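Local coordinates for protein putative phosphosugar isomerase (Clostridium difficile, PDB 3G68) that probably acts as a phosphosugar isomerase with two SIS domains, related to the isomerase half of glucosamine-6-phosphate synthase, at residues Q5-I19 / I177-Y191. Sequence-based numbering, arbitrary orientation.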
# COMPACT_ATOMS: atom_id res chain seq x y z
N GLN B 5 -38.17 27.35 -7.48
CA GLN B 5 -37.24 26.33 -6.97
C GLN B 5 -36.00 26.19 -7.87
O GLN B 5 -34.89 26.04 -7.35
CB GLN B 5 -37.90 24.97 -6.81
CG GLN B 5 -39.09 24.86 -5.82
CD GLN B 5 -40.48 25.10 -6.44
OE1 GLN B 5 -40.71 26.06 -7.17
NE2 GLN B 5 -41.40 24.21 -6.14
N ASP B 6 -36.21 26.24 -9.19
CA ASP B 6 -35.11 26.19 -10.16
C ASP B 6 -34.13 27.33 -9.92
O ASP B 6 -32.92 27.10 -9.85
CB ASP B 6 -35.60 26.23 -11.61
CG ASP B 6 -36.40 24.99 -12.01
OD1 ASP B 6 -36.10 23.87 -11.56
OD2 ASP B 6 -37.35 25.14 -12.78
N TYR B 7 -34.67 28.55 -9.78
CA TYR B 7 -33.86 29.72 -9.53
C TYR B 7 -33.17 29.67 -8.19
O TYR B 7 -32.02 30.09 -8.11
CB TYR B 7 -34.64 31.02 -9.72
CG TYR B 7 -35.08 31.28 -11.14
CD1 TYR B 7 -34.15 31.28 -12.19
CD2 TYR B 7 -36.40 31.62 -11.44
CE1 TYR B 7 -34.54 31.55 -13.50
CE2 TYR B 7 -36.80 31.90 -12.76
CZ TYR B 7 -35.87 31.85 -13.77
OH TYR B 7 -36.23 32.14 -15.06
N MSE B 8 -33.86 29.17 -7.14
CA MSE B 8 -33.21 28.99 -5.81
C MSE B 8 -32.02 28.01 -5.92
O MSE B 8 -30.91 28.33 -5.53
CB MSE B 8 -34.19 28.50 -4.75
CG MSE B 8 -35.18 29.55 -4.33
SE MSE B 8 -36.49 28.79 -3.14
CE MSE B 8 -35.11 28.64 -1.55
N LEU B 9 -32.27 26.85 -6.51
CA LEU B 9 -31.23 25.83 -6.68
C LEU B 9 -30.01 26.29 -7.52
O LEU B 9 -28.89 25.82 -7.27
CB LEU B 9 -31.83 24.52 -7.20
CG LEU B 9 -32.76 23.83 -6.20
CD1 LEU B 9 -33.44 22.61 -6.82
CD2 LEU B 9 -32.05 23.42 -4.93
N GLU B 10 -30.23 27.22 -8.46
CA GLU B 10 -29.15 27.83 -9.28
C GLU B 10 -28.27 28.81 -8.49
O GLU B 10 -27.14 29.13 -8.89
CB GLU B 10 -29.81 28.66 -10.41
CG GLU B 10 -28.90 29.06 -11.51
CD GLU B 10 -29.55 29.98 -12.53
OE1 GLU B 10 -28.80 30.42 -13.43
OE2 GLU B 10 -30.75 30.29 -12.47
N THR B 11 -28.81 29.33 -7.39
CA THR B 11 -28.19 30.40 -6.63
C THR B 11 -26.72 30.14 -6.17
O THR B 11 -25.86 30.96 -6.46
CB THR B 11 -29.14 30.94 -5.52
OG1 THR B 11 -30.38 31.33 -6.15
CG2 THR B 11 -28.54 32.16 -4.84
N PRO B 12 -26.42 29.00 -5.49
CA PRO B 12 -25.00 28.79 -5.16
C PRO B 12 -24.00 28.86 -6.36
O PRO B 12 -22.96 29.51 -6.22
CB PRO B 12 -25.00 27.42 -4.46
CG PRO B 12 -26.39 27.35 -3.86
CD PRO B 12 -27.25 27.91 -4.95
N VAL B 13 -24.35 28.30 -7.51
CA VAL B 13 -23.43 28.32 -8.70
C VAL B 13 -23.17 29.77 -9.14
O VAL B 13 -22.04 30.19 -9.35
CB VAL B 13 -24.00 27.44 -9.88
CG1 VAL B 13 -23.12 27.52 -11.12
CG2 VAL B 13 -24.15 26.00 -9.43
N ARG B 14 -24.23 30.56 -9.21
CA ARG B 14 -24.12 31.98 -9.60
C ARG B 14 -23.32 32.77 -8.59
O ARG B 14 -22.50 33.61 -8.97
CB ARG B 14 -25.50 32.63 -9.84
CG ARG B 14 -26.21 32.20 -11.13
CD ARG B 14 -25.40 32.53 -12.38
NE ARG B 14 -26.15 32.20 -13.59
CZ ARG B 14 -25.71 32.38 -14.84
NH1 ARG B 14 -24.51 32.89 -15.09
NH2 ARG B 14 -26.50 32.04 -15.86
N MSE B 15 -23.53 32.51 -7.30
CA MSE B 15 -22.82 33.25 -6.24
C MSE B 15 -21.31 33.02 -6.32
O MSE B 15 -20.52 33.97 -6.22
CB MSE B 15 -23.38 32.89 -4.86
CG MSE B 15 -24.81 33.39 -4.64
SE MSE B 15 -25.41 33.11 -2.80
CE MSE B 15 -24.10 34.38 -1.93
N ARG B 16 -20.92 31.79 -6.53
CA ARG B 16 -19.50 31.42 -6.68
C ARG B 16 -18.87 32.09 -7.90
O ARG B 16 -17.70 32.50 -7.83
CB ARG B 16 -19.34 29.93 -6.78
CG ARG B 16 -19.63 29.25 -5.49
CD ARG B 16 -19.76 27.82 -5.71
NE ARG B 16 -20.19 27.20 -4.48
CZ ARG B 16 -20.92 26.11 -4.40
NH1 ARG B 16 -21.34 25.49 -5.50
NH2 ARG B 16 -21.25 25.65 -3.21
N GLU B 17 -19.62 32.22 -9.00
CA GLU B 17 -19.15 32.92 -10.20
C GLU B 17 -18.92 34.41 -9.96
O GLU B 17 -17.92 35.01 -10.44
CB GLU B 17 -20.14 32.79 -11.35
CG GLU B 17 -20.21 31.38 -11.90
CD GLU B 17 -21.31 31.19 -12.92
OE1 GLU B 17 -22.12 32.14 -13.09
OE2 GLU B 17 -21.39 30.08 -13.50
N ILE B 18 -19.83 35.00 -9.21
CA ILE B 18 -19.76 36.39 -8.83
C ILE B 18 -18.53 36.66 -7.97
O ILE B 18 -17.82 37.62 -8.18
CB ILE B 18 -21.06 36.86 -8.17
CG1 ILE B 18 -22.17 36.90 -9.24
CG2 ILE B 18 -20.87 38.26 -7.53
CD1 ILE B 18 -23.56 37.16 -8.67
N ILE B 19 -18.29 35.80 -6.99
CA ILE B 19 -17.10 35.88 -6.13
C ILE B 19 -15.81 35.82 -6.99
O ILE B 19 -14.95 36.68 -6.84
CB ILE B 19 -17.16 34.77 -5.04
CG1 ILE B 19 -18.14 35.21 -3.94
CG2 ILE B 19 -15.78 34.47 -4.42
CD1 ILE B 19 -18.56 34.06 -2.97
N ILE B 177 -13.99 36.02 2.24
CA ILE B 177 -14.53 35.30 1.07
C ILE B 177 -14.79 33.83 1.42
O ILE B 177 -15.83 33.29 1.07
CB ILE B 177 -13.60 35.36 -0.14
CG1 ILE B 177 -13.49 36.80 -0.66
CG2 ILE B 177 -14.09 34.40 -1.23
CD1 ILE B 177 -14.78 37.46 -1.01
N ASN B 178 -13.86 33.21 2.13
CA ASN B 178 -14.01 31.80 2.53
C ASN B 178 -15.18 31.56 3.52
O ASN B 178 -15.84 30.55 3.42
CB ASN B 178 -12.67 31.21 2.95
CG ASN B 178 -11.84 30.80 1.72
OD1 ASN B 178 -12.15 29.81 1.05
ND2 ASN B 178 -10.83 31.59 1.39
N LYS B 179 -15.43 32.51 4.43
CA LYS B 179 -16.62 32.43 5.32
C LYS B 179 -17.94 32.50 4.52
O LYS B 179 -18.88 31.75 4.76
CB LYS B 179 -16.60 33.54 6.37
CG LYS B 179 -15.50 33.42 7.35
CD LYS B 179 -15.63 34.57 8.36
CE LYS B 179 -14.60 34.48 9.42
NZ LYS B 179 -14.57 35.74 10.15
N ILE B 180 -17.99 33.42 3.56
CA ILE B 180 -19.15 33.56 2.67
C ILE B 180 -19.32 32.26 1.90
O ILE B 180 -20.42 31.75 1.78
CB ILE B 180 -18.97 34.75 1.69
CG1 ILE B 180 -19.00 36.08 2.45
CG2 ILE B 180 -20.02 34.76 0.62
CD1 ILE B 180 -18.53 37.30 1.60
N LEU B 181 -18.22 31.69 1.41
CA LEU B 181 -18.29 30.40 0.69
C LEU B 181 -18.81 29.28 1.60
O LEU B 181 -19.55 28.40 1.16
CB LEU B 181 -16.94 30.05 0.06
CG LEU B 181 -16.54 30.87 -1.16
CD1 LEU B 181 -15.08 30.54 -1.58
CD2 LEU B 181 -17.52 30.62 -2.35
N ASP B 182 -18.42 29.32 2.86
CA ASP B 182 -18.91 28.36 3.85
C ASP B 182 -20.44 28.48 4.02
O ASP B 182 -21.09 27.46 4.20
CB ASP B 182 -18.27 28.56 5.23
CG ASP B 182 -16.83 28.09 5.35
OD1 ASP B 182 -16.32 27.31 4.52
OD2 ASP B 182 -16.21 28.47 6.37
N ALA B 183 -21.01 29.69 3.94
CA ALA B 183 -22.48 29.88 4.02
C ALA B 183 -23.14 29.38 2.73
O ALA B 183 -24.14 28.65 2.74
CB ALA B 183 -22.81 31.38 4.23
N ILE B 184 -22.55 29.73 1.60
CA ILE B 184 -23.08 29.32 0.29
C ILE B 184 -23.16 27.78 0.15
O ILE B 184 -24.11 27.25 -0.42
CB ILE B 184 -22.21 29.93 -0.86
CG1 ILE B 184 -22.35 31.47 -0.91
CG2 ILE B 184 -22.52 29.27 -2.19
CD1 ILE B 184 -21.38 32.15 -1.92
N ASN B 185 -22.20 27.06 0.74
CA ASN B 185 -22.15 25.61 0.66
C ASN B 185 -23.20 24.88 1.50
O ASN B 185 -23.42 23.69 1.31
CB ASN B 185 -20.76 25.08 1.02
CG ASN B 185 -20.54 23.68 0.46
OD1 ASN B 185 -20.80 23.44 -0.72
ND2 ASN B 185 -20.06 22.78 1.28
N ARG B 186 -23.82 25.59 2.43
CA ARG B 186 -24.90 25.03 3.26
C ARG B 186 -26.28 25.22 2.66
O ARG B 186 -27.26 24.65 3.15
CB ARG B 186 -24.88 25.67 4.65
CG ARG B 186 -23.57 25.37 5.37
CD ARG B 186 -23.66 25.84 6.77
NE ARG B 186 -22.49 25.44 7.53
CZ ARG B 186 -22.35 25.62 8.84
NH1 ARG B 186 -23.31 26.19 9.55
NH2 ARG B 186 -21.24 25.21 9.43
N PHE B 187 -26.37 26.02 1.60
CA PHE B 187 -27.65 26.37 0.98
C PHE B 187 -28.45 25.13 0.60
O PHE B 187 -29.61 25.01 0.98
CB PHE B 187 -27.37 27.30 -0.20
CG PHE B 187 -28.60 27.87 -0.87
CD1 PHE B 187 -29.39 27.09 -1.71
CD2 PHE B 187 -28.90 29.25 -0.74
CE1 PHE B 187 -30.50 27.65 -2.36
CE2 PHE B 187 -30.00 29.81 -1.37
CZ PHE B 187 -30.80 29.03 -2.19
N GLU B 188 -27.83 24.21 -0.14
CA GLU B 188 -28.49 22.97 -0.58
C GLU B 188 -28.98 22.14 0.59
O GLU B 188 -30.11 21.66 0.55
CB GLU B 188 -27.48 22.12 -1.39
CG GLU B 188 -27.99 20.78 -1.89
CD GLU B 188 -28.86 20.88 -3.12
OE1 GLU B 188 -28.93 21.97 -3.73
OE2 GLU B 188 -29.44 19.84 -3.50
N ALA B 189 -28.13 21.95 1.60
CA ALA B 189 -28.53 21.17 2.79
C ALA B 189 -29.75 21.81 3.49
O ALA B 189 -30.71 21.09 3.89
CB ALA B 189 -27.36 21.04 3.77
N VAL B 190 -29.74 23.14 3.61
CA VAL B 190 -30.88 23.87 4.20
C VAL B 190 -32.16 23.70 3.35
O VAL B 190 -33.26 23.49 3.88
CB VAL B 190 -30.51 25.36 4.48
CG1 VAL B 190 -31.78 26.19 4.85
CG2 VAL B 190 -29.42 25.44 5.56
N TYR B 191 -32.02 23.77 2.03
CA TYR B 191 -33.13 23.56 1.09
C TYR B 191 -33.78 22.17 1.30
O TYR B 191 -35.01 22.04 1.41
CB TYR B 191 -32.61 23.74 -0.34
CG TYR B 191 -33.65 23.70 -1.41
CD1 TYR B 191 -34.17 22.50 -1.86
CD2 TYR B 191 -34.09 24.87 -2.03
CE1 TYR B 191 -35.11 22.46 -2.86
CE2 TYR B 191 -35.04 24.85 -3.03
CZ TYR B 191 -35.55 23.64 -3.42
OH TYR B 191 -36.51 23.54 -4.39
O HOH W 1 -28.20 24.33 -4.87
O HOH W 2 -19.19 27.36 -1.46
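Ile184 and Ile19 interlock as reciprocal knobs-into-holes. Ile184 enters the hole formed by Pro12, Met15, Arg16 and Ile19, and Ile19 fits among Ile177, Ile180, Leu181 and Ile184. The two branches of Ile184 divide the work: CG1 beside the backbone N (chi1 -68°) carries CD1 to 3.5 Å from CE of selenomethionine Met15 in the conformer described, whereas CG2 meets Pro12 CB and Arg16 NE, the arginine chain running alongside Ile184 with opposite sense. Ile19 CD1 lies 3.6 Å from Leu181 CD2, while its CG2 branch packs on Ile177 CG2.

From Phe187, the last residue of the type I turn that starts at Ile184, two aromatic rings take over. Leu9 CD2 sits almost exactly on the normal of the Tyr191 ring, 3.6 Å from its centroid, a CH-pi contact over the centre of one face; the selenomethionine Met8 CE meets the edge of the same ring, and Gln5 CB lies near the ring plane, 3.1 Å from Tyr191 OH. Pro12 CD lies over a face of Phe187, 4.2 Å from the ring centroid and displaced toward the rim. Phe187 also makes an edge-to-face contact with Tyr148 of helix 145-165.

Helix 5-19 runs nearly antiparallel to 177-184 (168°), and the contact joins the N-terminal helix to the helical connection between the two parallel sheets of this double-SIS chain. Helix 5-19 is kinked at Pro12, where the backbones come nearest, CA to CA 5.8 Å from Ile184.

Two waters bridge the segments. One molecule donates to Leu9 O and, at 2.7 Å, to Glu188 OE1; a second accepts from Arg16 NE and donates to Leu181 O. Arg14 of a second subunit forms a salt bridge with Asp182.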